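Local coordinates for DUF1214 domain-containing protein (PDB 6ANS) that is of unknown function but belongs to the DUF1214 family and pairs a helical layer with two similar sets of beta-sheets, at residues A[55-69]-A[306-318]. Sequence-based numbering, arbitrary orientation.
Sequences DAPDDPLTRAEGFRY and VQLNNYWMESLDY
Trp312 has CG beside the backbone N (chi1 -48°), which sets the indole against helix 60-83, with Gly66 CA over one face of the five-membered ring. Tyr69 has CG opposite its own N (chi1 167°), and its ring receives Trp312 CB over the centre of one face. The two rings lie nearly parallel but slid apart. Trp312 NE1 donates to Thr62 O at 2.8 Å, an almost straight bond in the indole plane but above the carbonyl plane. Thr62 O also accepts from Gly66 N, so the indole shares a helix carbonyl. The partner of the helix is a type I turn, Asn310 to Met313, that follows strand 303-309 of an antiparallel sheet in the C-terminal DUF1214 region. Asp59 caps the helix N-terminus by accepting from Thr62 N. Asn310 ND2 donates to Glu65 OE1 at 2.9 Å from above the carboxylate plane, and to Glu314 OE1 at 3.0 Å. These bonds, with Glu314 N donating to Asn310 OD1, fix the amide's rotation. The acids are also held from outside: His358 bonds to Glu65, and Arg72 salt-bridges Glu314. Water 4 joins Glu65 O, Arg68 NE and Glu314 OE1. Ahead of the helix, Pro57 packs over one face of the Tyr311 ring. Ala56 CB touches Tyr311 CE2 at 3.7 Å. One water joins the Tyr311 hydroxyl to Asp55 OD1, which also pairs with Arg53, and another to Asp55 O.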
ATOM      1  N   ASP A  55     -18.983   5.774  24.164  1.00 35.34           N
ATOM      2  CA  ASP A  55     -18.441   7.123  24.266  1.00 35.63           C
ATOM      3  C   ASP A  55     -18.014   7.703  22.915  1.00 33.52           C
ATOM      4  O   ASP A  55     -17.476   8.809  22.884  1.00 35.85           O
ATOM      5  CB  ASP A  55     -17.268   7.171  25.265  1.00 36.36           C
ATOM      6  CG  ASP A  55     -16.038   6.363  24.818  1.00 40.19           C
ATOM      7  OD1 ASP A  55     -16.036   5.781  23.705  1.00 31.82           O
ATOM      8  OD2 ASP A  55     -15.054   6.320  25.605  1.00 32.75           O
ATOM      9  N   ALA A  56     -18.210   6.977  21.791  1.00 35.01           N
ATOM     10  CA  ALA A  56     -17.933   7.522  20.460  1.00 31.90           C
ATOM     11  C   ALA A  56     -19.220   7.972  19.774  1.00 31.81           C
ATOM     12  O   ALA A  56     -20.276   7.375  19.990  1.00 29.90           O
ATOM     13  CB  ALA A  56     -17.254   6.473  19.573  1.00 30.18           C
ATOM     14  N   PRO A  57     -19.171   8.991  18.910  1.00 39.70           N
ATOM     15  CA  PRO A  57     -20.381   9.382  18.173  1.00 37.52           C
ATOM     16  C   PRO A  57     -20.900   8.211  17.354  1.00 35.02           C
ATOM     17  O   PRO A  57     -20.132   7.363  16.891  1.00 29.56           O
ATOM     18  CB  PRO A  57     -19.899  10.521  17.264  1.00 39.58           C
ATOM     19  CG  PRO A  57     -18.562  10.958  17.831  1.00 37.02           C
ATOM     20  CD  PRO A  57     -17.982   9.751  18.483  1.00 34.63           C
ATOM     21  N   ASP A  58     -22.223   8.160  17.175  1.00 33.65           N
ATOM     22  CA  ASP A  58     -22.824   7.087  16.388  1.00 34.20           C
ATOM     23  C   ASP A  58     -23.550   7.591  15.141  1.00 34.41           C
ATOM     24  O   ASP A  58     -24.358   6.859  14.569  1.00 36.82           O
ATOM     25  CB  ASP A  58     -23.762   6.238  17.250  1.00 33.11           C
ATOM     26  CG  ASP A  58     -25.000   6.978  17.687  1.00 41.22           C
ATOM     27  OD1 ASP A  58     -25.110   8.202  17.450  1.00 46.92           O
ATOM     28  OD2 ASP A  58     -25.887   6.316  18.269  1.00 48.03           O
ATOM     29  N   ASP A  59     -23.294   8.821  14.706  1.00 32.73           N
ATOM     30  CA  ASP A  59     -23.862   9.262  13.442  1.00 38.45           C
ATOM     31  C   ASP A  59     -23.348   8.354  12.324  1.00 36.49           C
ATOM     32  O   ASP A  59     -22.243   7.813  12.420  1.00 37.48           O
ATOM     33  CB  ASP A  59     -23.494  10.718  13.172  1.00 43.72           C
ATOM     34  CG  ASP A  59     -21.999  10.927  13.095  1.00 49.70           C
ATOM     35  OD1 ASP A  59     -21.364  11.016  14.171  1.00 55.22           O
ATOM     36  OD2 ASP A  59     -21.460  11.000  11.970  1.00 45.88           O
ATOM     37  N   PRO A  60     -24.156   8.114  11.283  1.00 33.94           N
ATOM     38  CA  PRO A  60     -23.778   7.085  10.293  1.00 27.00           C
ATOM     39  C   PRO A  60     -22.441   7.343   9.623  1.00 28.59           C
ATOM     40  O   PRO A  60     -21.675   6.396   9.395  1.00 29.14           O
ATOM     41  CB  PRO A  60     -24.938   7.125   9.288  1.00 33.83           C
ATOM     42  CG  PRO A  60     -26.091   7.702  10.052  1.00 34.77           C
ATOM     43  CD  PRO A  60     -25.489   8.686  11.012  1.00 32.94           C
ATOM     44  N   LEU A  61     -22.119   8.606   9.336  1.00 28.56           N
ATOM     45  CA  LEU A  61     -20.853   8.908   8.673  1.00 35.40           C
ATOM     46  C   LEU A  61     -19.674   8.506   9.548  1.00 31.66           C
ATOM     47  O   LEU A  61     -18.781   7.770   9.108  1.00 27.69           O
ATOM     48  CB  LEU A  61     -20.789  10.395   8.307  1.00 26.21           C
ATOM     49  CG  LEU A  61     -19.551  10.867   7.537  1.00 31.28           C
ATOM     50  CD1 LEU A  61     -19.294  10.006   6.309  1.00 26.66           C
ATOM     51  CD2 LEU A  61     -19.730  12.325   7.114  1.00 31.10           C
ATOM     52  N   THR A  62     -19.660   8.969  10.798  1.00 31.14           N
ATOM     53  CA  THR A  62     -18.567   8.605  11.693  1.00 29.56           C
ATOM     54  C   THR A  62     -18.481   7.097  11.873  1.00 29.88           C
ATOM     55  O   THR A  62     -17.391   6.514  11.799  1.00 26.57           O
ATOM     56  CB  THR A  62     -18.749   9.288  13.042  1.00 30.95           C
ATOM     57  OG1 THR A  62     -18.605  10.711  12.886  1.00 35.64           O
ATOM     58  CG2 THR A  62     -17.730   8.752  14.028  1.00 25.52           C
ATOM     59  N   ARG A  63     -19.629   6.453  12.084  1.00 25.41           N
ATOM     60  CA  ARG A  63     -19.672   5.010  12.276  1.00 24.41           C
ATOM     61  C   ARG A  63     -19.126   4.299  11.042  1.00 28.86           C
ATOM     62  O   ARG A  63     -18.247   3.440  11.144  1.00 27.24           O
ATOM     63  CB  ARG A  63     -21.114   4.598  12.602  1.00 24.41           C
ATOM     64  CG  ARG A  63     -21.431   3.114  12.718  1.00 38.94           C
ATOM     65  CD  ARG A  63     -20.794   2.394  13.908  1.00 41.76           C
ATOM     66  NE  ARG A  63     -21.043   2.984  15.226  1.00 34.85           N
ATOM     67  CZ  ARG A  63     -22.068   2.686  16.022  1.00 36.65           C
ATOM     68  NH1 ARG A  63     -22.996   1.822  15.638  1.00 36.38           N
ATOM     69  NH2 ARG A  63     -22.174   3.265  17.210  1.00 35.36           N
ATOM     70  N   ALA A  64     -19.598   4.682   9.856  1.00 30.65           N
ATOM     71  CA  ALA A  64     -19.082   4.062   8.639  1.00 26.90           C
ATOM     72  C   ALA A  64     -17.582   4.291   8.497  1.00 28.95           C
ATOM     73  O   ALA A  64     -16.819   3.350   8.255  1.00 24.39           O
ATOM     74  CB  ALA A  64     -19.824   4.601   7.417  1.00 30.21           C
ATOM     75  N   GLU A  65     -17.130   5.531   8.698  1.00 27.62           N
ATOM     76  CA  GLU A  65     -15.703   5.807   8.583  1.00 27.49           C
ATOM     77  C   GLU A  65     -14.894   5.013   9.590  1.00 29.57           C
ATOM     78  O   GLU A  65     -13.764   4.613   9.292  1.00 28.17           O
ATOM     79  CB  GLU A  65     -15.434   7.305   8.737  1.00 21.94           C
ATOM     80  CG  GLU A  65     -15.842   8.071   7.510  1.00 22.63           C
ATOM     81  CD  GLU A  65     -15.430   9.522   7.532  1.00 34.60           C
ATOM     82  OE1 GLU A  65     -15.101  10.036   8.614  1.00 39.27           O
ATOM     83  OE2 GLU A  65     -15.452  10.156   6.455  1.00 38.61           O
ATOM     84  N   GLY A  66     -15.463   4.742  10.767  1.00 26.78           N
ATOM     85  CA  GLY A  66     -14.736   3.978  11.765  1.00 23.48           C
ATOM     86  C   GLY A  66     -14.379   2.579  11.306  1.00 27.37           C
ATOM     87  O   GLY A  66     -13.265   2.107  11.539  1.00 21.95           O
ATOM     88  N   PHE A  67     -15.318   1.886  10.652  1.00 22.64           N
ATOM     89  CA  PHE A  67     -14.987   0.551  10.168  1.00 23.70           C
ATOM     90  C   PHE A  67     -14.022   0.602   8.984  1.00 20.27           C
ATOM     91  O   PHE A  67     -13.194  -0.304   8.822  1.00 25.36           O
ATOM     92  CB  PHE A  67     -16.266  -0.220   9.831  1.00 20.77           C
ATOM     93  CG  PHE A  67     -17.077  -0.595  11.048  1.00 25.16           C
ATOM     94  CD1 PHE A  67     -16.589  -1.512  11.972  1.00 25.52           C
ATOM     95  CD2 PHE A  67     -18.309  -0.007  11.283  1.00 22.77           C
ATOM     96  CE1 PHE A  67     -17.329  -1.850  13.114  1.00 23.89           C
ATOM     97  CE2 PHE A  67     -19.052  -0.332  12.414  1.00 23.31           C
ATOM     98  CZ  PHE A  67     -18.568  -1.261  13.329  1.00 26.09           C
ATOM     99  N   ARG A  68     -14.117   1.618   8.127  1.00 20.82           N
ATOM    100  CA  ARG A  68     -13.081   1.757   7.109  1.00 23.62           C
ATOM    101  C   ARG A  68     -11.729   1.999   7.757  1.00 22.40           C
ATOM    102  O   ARG A  68     -10.709   1.435   7.337  1.00 19.19           O
ATOM    103  CB  ARG A  68     -13.395   2.890   6.148  1.00 21.02           C
ATOM    104  CG  ARG A  68     -12.266   3.071   5.073  1.00 20.47           C
ATOM    105  CD  ARG A  68     -12.610   4.161   4.089  1.00 22.65           C
ATOM    106  NE  ARG A  68     -12.688   5.447   4.762  1.00 28.79           N
ATOM    107  CZ  ARG A  68     -12.981   6.595   4.158  1.00 29.48           C
ATOM    108  NH1 ARG A  68     -13.230   6.630   2.854  1.00 29.39           N
ATOM    109  NH2 ARG A  68     -13.012   7.714   4.863  1.00 31.92           N
ATOM    110  N   TYR A  69     -11.721   2.824   8.801  1.00 19.45           N
ATOM    111  CA  TYR A  69     -10.514   3.095   9.571  1.00 24.69           C
ATOM    112  C   TYR A  69      -9.859   1.807  10.050  1.00 26.18           C
ATOM    113  O   TYR A  69      -8.644   1.636   9.914  1.00 25.01           O
ATOM    114  CB  TYR A  69     -10.898   4.009  10.730  1.00 21.91           C
ATOM    115  CG  TYR A  69      -9.916   4.203  11.852  1.00 22.52           C
ATOM    116  CD1 TYR A  69      -8.661   4.819  11.640  1.00 25.01           C
ATOM    117  CD2 TYR A  69     -10.286   3.885  13.149  1.00 25.48           C
ATOM    118  CE1 TYR A  69      -7.788   5.055  12.709  1.00 19.53           C
ATOM    119  CE2 TYR A  69      -9.431   4.121  14.234  1.00 25.37           C
ATOM    120  CZ  TYR A  69      -8.196   4.698  14.016  1.00 19.88           C
ATOM    121  OH  TYR A  69      -7.388   4.908  15.109  1.00 26.33           O
ATOM    122  N   VAL A 306      -2.711  23.530  10.892  1.00 25.82           N
ATOM    123  CA  VAL A 306      -3.883  23.064  11.616  1.00 29.90           C
ATOM    124  C   VAL A 306      -4.691  22.202  10.652  1.00 34.68           C
ATOM    125  O   VAL A 306      -4.819  22.530   9.467  1.00 37.05           O
ATOM    126  CB  VAL A 306      -4.710  24.237  12.178  1.00 26.68           C
ATOM    127  CG1 VAL A 306      -5.136  25.190  11.058  1.00 29.39           C
ATOM    128  CG2 VAL A 306      -5.912  23.713  12.966  1.00 26.57           C
ATOM    129  N   GLN A 307      -5.205  21.078  11.145  1.00 28.16           N
ATOM    130  CA  GLN A 307      -5.888  20.128  10.287  1.00 23.77           C
ATOM    131  C   GLN A 307      -7.203  19.705  10.917  1.00 24.54           C
ATOM    132  O   GLN A 307      -7.331  19.649  12.143  1.00 28.01           O
ATOM    133  CB  GLN A 307      -5.030  18.887  10.044  1.00 25.78           C
ATOM    134  CG  GLN A 307      -4.757  18.079  11.325  1.00 24.22           C
ATOM    135  CD  GLN A 307      -3.863  16.882  11.070  1.00 26.70           C
ATOM    136  OE1 GLN A 307      -2.648  17.026  10.971  1.00 27.22           O
ATOM    137  NE2 GLN A 307      -4.462  15.690  10.962  1.00 20.93           N
ATOM    138  N   LEU A 308      -8.167  19.367  10.065  1.00 23.96           N
ATOM    139  CA  LEU A 308      -9.464  18.887  10.510  1.00 24.17           C
ATOM    140  C   LEU A 308      -9.520  17.375  10.298  1.00 29.99           C
ATOM    141  O   LEU A 308      -9.102  16.882   9.247  1.00 27.62           O
ATOM    142  CB  LEU A 308     -10.588  19.600   9.760  1.00 29.30           C
ATOM    143  CG  LEU A 308     -11.925  19.643  10.519  1.00 30.95           C
ATOM    144  CD1 LEU A 308     -11.771  20.498  11.786  1.00 31.19           C
ATOM    145  CD2 LEU A 308     -13.060  20.168   9.637  1.00 26.83           C
ATOM    146  N   ASN A 309      -9.995  16.647  11.315  1.00 28.84           N
ATOM    147  CA  ASN A 309     -10.033  15.186  11.328  1.00 28.85           C
ATOM    148  C   ASN A 309     -11.442  14.686  11.610  1.00 28.55           C
ATOM    149  O   ASN A 309     -12.283  15.417  12.133  1.00 27.55           O
ATOM    150  CB  ASN A 309      -9.121  14.566  12.410  1.00 21.95           C
ATOM    151  CG  ASN A 309      -7.725  15.178  12.438  1.00 28.97           C
ATOM    152  OD1 ASN A 309      -7.164  15.532  11.399  1.00 27.07           O
ATOM    153  ND2 ASN A 309      -7.135  15.248  13.636  1.00 26.64           N
ATOM    154  N   ASN A 310     -11.674  13.397  11.332  1.00 26.05           N
ATOM    155  CA  ASN A 310     -12.883  12.767  11.846  1.00 24.02           C
ATOM    156  C   ASN A 310     -12.664  12.333  13.297  1.00 24.93           C
ATOM    157  O   ASN A 310     -11.617  12.592  13.899  1.00 27.13           O
ATOM    158  CB  ASN A 310     -13.323  11.603  10.954  1.00 23.08           C
ATOM    159  CG  ASN A 310     -12.341  10.443  10.934  1.00 26.41           C
ATOM    160  OD1 ASN A 310     -11.388  10.360  11.726  1.00 26.96           O
ATOM    161  ND2 ASN A 310     -12.576   9.530  10.008  1.00 22.07           N
ATOM    162  N   TYR A 311     -13.671  11.668  13.877  1.00 24.11           N
ATOM    163  CA  TYR A 311     -13.569  11.288  15.282  1.00 28.36           C
ATOM    164  C   TYR A 311     -12.429  10.311  15.527  1.00 25.46           C
ATOM    165  O   TYR A 311     -11.860  10.291  16.625  1.00 25.20           O
ATOM    166  CB  TYR A 311     -14.877  10.681  15.786  1.00 24.77           C
ATOM    167  CG  TYR A 311     -14.826  10.407  17.275  1.00 26.70           C
ATOM    168  CD1 TYR A 311     -15.069  11.423  18.191  1.00 29.05           C
ATOM    169  CD2 TYR A 311     -14.515   9.140  17.763  1.00 27.06           C
ATOM    170  CE1 TYR A 311     -15.024  11.198  19.547  1.00 32.83           C
ATOM    171  CE2 TYR A 311     -14.488   8.890  19.127  1.00 30.20           C
ATOM    172  CZ  TYR A 311     -14.734   9.927  20.013  1.00 35.36           C
ATOM    173  OH  TYR A 311     -14.689   9.706  21.365  1.00 33.10           O
ATOM    174  N   TRP A 312     -12.095   9.491  14.532  1.00 24.73           N
ATOM    175  CA  TRP A 312     -11.027   8.497  14.612  1.00 21.45           C
ATOM    176  C   TRP A 312      -9.635   9.099  14.452  1.00 24.88           C
ATOM    177  O   TRP A 312      -8.652   8.347  14.398  1.00 23.90           O
ATOM    178  CB  TRP A 312     -11.300   7.419  13.548  1.00 27.38           C
ATOM    179  CG  TRP A 312     -12.754   7.007  13.662  1.00 32.90           C
ATOM    180  CD1 TRP A 312     -13.755   7.216  12.748  1.00 28.61           C
ATOM    181  CD2 TRP A 312     -13.375   6.409  14.805  1.00 27.24           C
ATOM    182  NE1 TRP A 312     -14.952   6.757  13.249  1.00 27.66           N
ATOM    183  CE2 TRP A 312     -14.746   6.252  14.505  1.00 25.69           C
ATOM    184  CE3 TRP A 312     -12.899   5.965  16.043  1.00 29.36           C
ATOM    185  CZ2 TRP A 312     -15.646   5.671  15.399  1.00 28.88           C
ATOM    186  CZ3 TRP A 312     -13.798   5.390  16.935  1.00 26.47           C
ATOM    187  CH2 TRP A 312     -15.155   5.250  16.605  1.00 30.93           C
HETATM  188  N   MSE A 313      -9.540  10.426  14.362  1.00 21.83           N
HETATM  189  CA  MSE A 313      -8.273  11.154  14.271  1.00 30.77           C
HETATM  190  C   MSE A 313      -7.542  10.813  12.978  1.00 24.55           C
HETATM  191  O   MSE A 313      -6.315  10.855  12.885  1.00 24.55           O
HETATM  192  CB  MSE A 313      -7.417  10.900  15.530  1.00 20.68           C
HETATM  193  CG  MSE A 313      -8.185  11.330  16.785  1.00 31.38           C
HETATM  194 SE   MSE A 313      -7.115  11.430  18.458  1.00 42.06          SE
HETATM  195  CE  MSE A 313      -5.885  12.865  17.874  1.00 29.57           C
ATOM    196  N   GLU A 314      -8.319  10.481  11.960  1.00 26.52           N
ATOM    197  CA  GLU A 314      -7.825  10.520  10.597  1.00 21.65           C
ATOM    198  C   GLU A 314      -8.085  11.914  10.066  1.00 24.36           C
ATOM    199  O   GLU A 314      -9.206  12.417  10.194  1.00 22.38           O
ATOM    200  CB  GLU A 314      -8.552   9.530   9.697  1.00 19.90           C
ATOM    201  CG  GLU A 314      -8.555   8.084  10.101  1.00 28.95           C
ATOM    202  CD  GLU A 314      -9.388   7.296   9.101  1.00 30.85           C
ATOM    203  OE1 GLU A 314     -10.613   7.512   9.063  1.00 32.42           O
ATOM    204  OE2 GLU A 314      -8.810   6.523   8.315  1.00 26.37           O
ATOM    205  N   SER A 315      -7.078  12.522   9.442  1.00 20.25           N
ATOM    206  CA  SER A 315      -7.355  13.738   8.689  1.00 30.06           C
ATOM    207  C   SER A 315      -8.480  13.472   7.699  1.00 28.48           C
ATOM    208  O   SER A 315      -8.636  12.358   7.189  1.00 22.43           O
ATOM    209  CB  SER A 315      -6.105  14.229   7.946  1.00 24.80           C
ATOM    210  OG  SER A 315      -5.623  13.253   7.037  1.00 20.41           O
ATOM    211  N   LEU A 316      -9.283  14.502   7.440  1.00 26.56           N
ATOM    212  CA  LEU A 316     -10.276  14.415   6.376  1.00 28.56           C
ATOM    213  C   LEU A 316      -9.569  14.285   5.028  1.00 29.33           C
ATOM    214  O   LEU A 316      -8.335  14.316   4.970  1.00 25.97           O
ATOM    215  CB  LEU A 316     -11.221  15.615   6.429  1.00 23.87           C
ATOM    216  CG  LEU A 316     -12.042  15.714   7.733  1.00 30.48           C
ATOM    217  CD1 LEU A 316     -13.025  16.885   7.667  1.00 33.08           C
ATOM    218  CD2 LEU A 316     -12.770  14.409   8.043  1.00 24.76           C
ATOM    219  N   ASP A 317     -10.312  14.101   3.935  1.00 27.89           N
ATOM    220  CA  ASP A 317      -9.658  13.661   2.702  1.00 25.27           C
ATOM    221  C   ASP A 317      -9.091  14.865   1.960  1.00 25.23           C
ATOM    222  O   ASP A 317      -9.745  15.460   1.097  1.00 28.02           O
ATOM    223  CB  ASP A 317     -10.616  12.861   1.830  1.00 30.38           C
ATOM    224  CG  ASP A 317      -9.926  12.287   0.581  1.00 32.51           C
ATOM    225  OD1 ASP A 317      -8.707  12.518   0.406  1.00 28.36           O
ATOM    226  OD2 ASP A 317     -10.598  11.600  -0.214  1.00 34.03           O
ATOM    227  N   TYR A 318      -7.825  15.186   2.247  1.00 26.74           N
ATOM    228  CA  TYR A 318      -7.218  16.372   1.654  1.00 24.41           C
ATOM    229  C   TYR A 318      -6.944  16.244   0.156  1.00 27.80           C
ATOM    230  O   TYR A 318      -6.502  17.231  -0.452  1.00 27.75           O
ATOM    231  CB  TYR A 318      -5.931  16.727   2.384  1.00 23.80           C
ATOM    232  CG  TYR A 318      -4.971  15.569   2.571  1.00 26.20           C
ATOM    233  CD1 TYR A 318      -4.032  15.248   1.593  1.00 23.01           C
ATOM    234  CD2 TYR A 318      -5.021  14.784   3.727  1.00 21.96           C
ATOM    235  CE1 TYR A 318      -3.152  14.182   1.764  1.00 24.59           C
ATOM    236  CE2 TYR A 318      -4.160  13.713   3.906  1.00 21.21           C
ATOM    237  CZ  TYR A 318      -3.225  13.415   2.933  1.00 24.33           C
ATOM    238  OH  TYR A 318      -2.357  12.359   3.121  1.00 24.26           O
TER
HETATM  239  O   HOH W   1     -14.025   7.139  22.063  1.00 29.32           O
HETATM  240  O   HOH W   2     -17.084  11.452  22.625  1.00 57.56           O
HETATM  241  O   HOH W   3     -16.161  12.056  12.725  1.00 20.31           O
HETATM  242  O   HOH W   4     -12.023   5.930   7.506  1.00 18.26           O
HETATM  243  O   HOH W   5      -5.950   7.409  14.635  1.00 18.50           O